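Local coordinates for occlusion-derived virus envelope protein E66 (Autographa californica nucleopolyhedrovirus, PDB 3VSN), which acts as a chondroitin lyase of the viral envelope, essential for oral infectivity and possibly digesting the chondroitin sulfate barrier of the host midgut, at residues A[40-45]-A[91-96]. Sequence-based numbering, arbitrary orientation.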
loop_
_atom_site.group_PDB
_atom_site.type_symbol
_atom_site.label_atom_id
_atom_site.label_comp_id
_atom_site.label_asym_id
_atom_site.label_seq_id
_atom_site.Cartn_x
_atom_site.Cartn_y
_atom_site.Cartn_z
ATOM N N ASN A 40 6.462 -22.903 16.167
ATOM C CA ASN A 40 7.285 -21.772 16.606
ATOM C C ASN A 40 6.850 -20.449 15.980
ATOM O O ASN A 40 6.891 -19.402 16.629
ATOM C CB ASN A 40 8.765 -22.018 16.294
ATOM C CG ASN A 40 9.426 -22.979 17.270
ATOM O OD1 ASN A 40 8.855 -23.337 18.296
ATOM N ND2 ASN A 40 10.642 -23.398 16.949
ATOM N N ASN A 41 6.412 -20.509 14.727
ATOM C CA ASN A 41 6.147 -19.308 13.946
ATOM C C ASN A 41 4.668 -19.029 13.681
ATOM O O ASN A 41 4.341 -18.060 12.988
ATOM C CB ASN A 41 6.920 -19.370 12.625
ATOM C CG ASN A 41 8.425 -19.333 12.826
ATOM O OD1 ASN A 41 9.119 -20.334 12.638
ATOM N ND2 ASN A 41 8.935 -18.179 13.218
ATOM N N LEU A 42 3.784 -19.860 14.239
ATOM C CA LEU A 42 2.349 -19.769 13.939
ATOM C C LEU A 42 1.728 -18.402 14.244
ATOM O O LEU A 42 1.058 -17.824 13.386
ATOM C CB LEU A 42 1.545 -20.890 14.624
ATOM C CG LEU A 42 0.040 -20.935 14.304
ATOM C CD1 LEU A 42 -0.238 -20.949 12.803
ATOM C CD2 LEU A 42 -0.626 -22.129 14.971
ATOM N N SER A 43 1.939 -17.896 15.456
ATOM C CA SER A 43 1.398 -16.587 15.831
ATOM C C SER A 43 1.875 -15.498 14.870
ATOM O O SER A 43 1.078 -14.700 14.382
ATOM C CB SER A 43 1.751 -16.237 17.279
ATOM O OG SER A 43 0.927 -16.963 18.175
ATOM N N TYR A 44 3.173 -15.497 14.583
ATOM C CA TYR A 44 3.760 -14.560 13.629
ATOM C C TYR A 44 3.159 -14.703 12.228
ATOM O O TYR A 44 2.777 -13.708 11.603
ATOM C CB TYR A 44 5.279 -14.746 13.589
ATOM C CG TYR A 44 5.980 -13.912 12.547
ATOM C CD1 TYR A 44 6.206 -12.555 12.752
ATOM C CD2 TYR A 44 6.426 -14.487 11.356
ATOM C CE1 TYR A 44 6.851 -11.791 11.798
ATOM C CE2 TYR A 44 7.072 -13.729 10.397
ATOM C CZ TYR A 44 7.283 -12.386 10.627
ATOM O OH TYR A 44 7.922 -11.636 9.675
ATOM N N SER A 45 3.075 -15.941 11.744
ATOM C CA SER A 45 2.516 -16.228 10.422
ATOM C C SER A 45 1.061 -15.776 10.317
ATOM O O SER A 45 0.661 -15.166 9.326
ATOM C CB SER A 45 2.624 -17.722 10.110
ATOM O OG SER A 45 2.113 -18.004 8.820
ATOM N N ARG A 91 -4.790 -19.973 19.109
ATOM C CA ARG A 91 -5.022 -19.819 20.552
ATOM C C ARG A 91 -4.459 -20.996 21.346
ATOM O O ARG A 91 -3.802 -20.806 22.373
ATOM C CB ARG A 91 -6.515 -19.665 20.860
ATOM C CG ARG A 91 -7.140 -18.362 20.386
ATOM C CD ARG A 91 -8.481 -18.121 21.064
ATOM N NE ARG A 91 -8.322 -17.942 22.506
ATOM C CZ ARG A 91 -9.321 -17.799 23.373
ATOM N NH1 ARG A 91 -10.584 -17.813 22.961
ATOM N NH2 ARG A 91 -9.053 -17.647 24.663
ATOM N N TYR A 92 -4.725 -22.210 20.869
ATOM C CA TYR A 92 -4.222 -23.425 21.508
ATOM C C TYR A 92 -2.692 -23.431 21.581
ATOM O O TYR A 92 -2.100 -23.898 22.560
ATOM C CB TYR A 92 -4.706 -24.662 20.743
ATOM C CG TYR A 92 -4.258 -25.963 21.366
ATOM C CD1 TYR A 92 -4.990 -26.546 22.399
ATOM C CD2 TYR A 92 -3.094 -26.602 20.938
ATOM C CE1 TYR A 92 -4.583 -27.736 22.978
ATOM C CE2 TYR A 92 -2.675 -27.791 21.517
ATOM C CZ TYR A 92 -3.425 -28.350 22.537
ATOM O OH TYR A 92 -3.016 -29.527 23.113
ATOM N N ASN A 93 -2.070 -22.903 20.533
ATOM C CA ASN A 93 -0.625 -22.938 20.360
ATOM C C ASN A 93 0.101 -21.743 20.998
ATOM O O ASN A 93 1.330 -21.755 21.127
ATOM C CB ASN A 93 -0.312 -23.039 18.862
ATOM C CG ASN A 93 1.170 -23.161 18.570
ATOM O OD1 ASN A 93 1.788 -22.215 18.074
ATOM N ND2 ASN A 93 1.745 -24.326 18.859
ATOM N N ASN A 94 -0.658 -20.730 21.411
ATOM C CA ASN A 94 -0.081 -19.472 21.898
ATOM C C ASN A 94 0.161 -19.460 23.407
ATOM O O ASN A 94 -0.784 -19.482 24.201
ATOM C CB ASN A 94 -0.951 -18.282 21.468
ATOM C CG ASN A 94 -0.342 -16.938 21.837
ATOM O OD1 ASN A 94 0.871 -16.805 21.988
ATOM N ND2 ASN A 94 -1.192 -15.930 21.979
ATOM N N THR A 95 1.438 -19.412 23.782
ATOM C CA THR A 95 1.882 -19.511 25.181
ATOM C C THR A 95 1.157 -18.576 26.157
ATOM O O THR A 95 0.908 -18.953 27.302
ATOM C CB THR A 95 3.405 -19.291 25.314
ATOM O OG1 THR A 95 3.745 -17.992 24.820
ATOM C CG2 THR A 95 4.180 -20.346 24.531
ATOM N N SER A 96 0.813 -17.371 25.704
ATOM C CA SER A 96 0.169 -16.388 26.580
ATOM C C SER A 96 -1.362 -16.470 26.623
ATOM O O SER A 96 -1.993 -15.809 27.455
ATOM C CB SER A 96 0.626 -14.966 26.233
ATOM O OG SER A 96 0.236 -14.610 24.921
HETATM O O HOH W 1 3.142 -17.724 20.324
#
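Within the N-terminal alpha/alpha-toroid domain of this lyase, Leu-42 and Ser-43 of helix 29-48 meet Asn-93 at the C-terminal end of helix 75-93 and Asn-94 in the loop just after it. The two backbones come no nearer than 6.9 Å, measured between the CA atoms of Ser-43 and Asn-94, and only 145 Å² is buried over both sides, so the contact is carried by side chains and is slight. Its inner half is a van der Waals contact of a leucine methyl with a methylene: CD2 of Leu-42 lies 4.0 Å from CB of Asn-93. With CG of Leu-42 anti to the backbone N (chi1 -176°), CD2 is carried to that methylene and the two side chains cross at a slant. The outer half is polar but indirect. OG of Ser-43 and OD1 of Asn-94 stand 3.8 Å apart, and no direct hydrogen bond joins them; instead one water is placed to donate to both, at 3.2 Å from OG of Ser-43 and 3.0 Å from OD1 of Asn-94. The bridge links the helix to the chain just past Asn-93, where Asn-94 has left helical geometry (psi 114°). Leu-42 is buried, whereas both bridged residues remain partly exposed. Val-154 of helix 138-154 touches both Leu-42 and Asn-93, while Val-90, one turn back on helix 75-93, packs against Leu-42 and Ser-43, making this a junction of three helices.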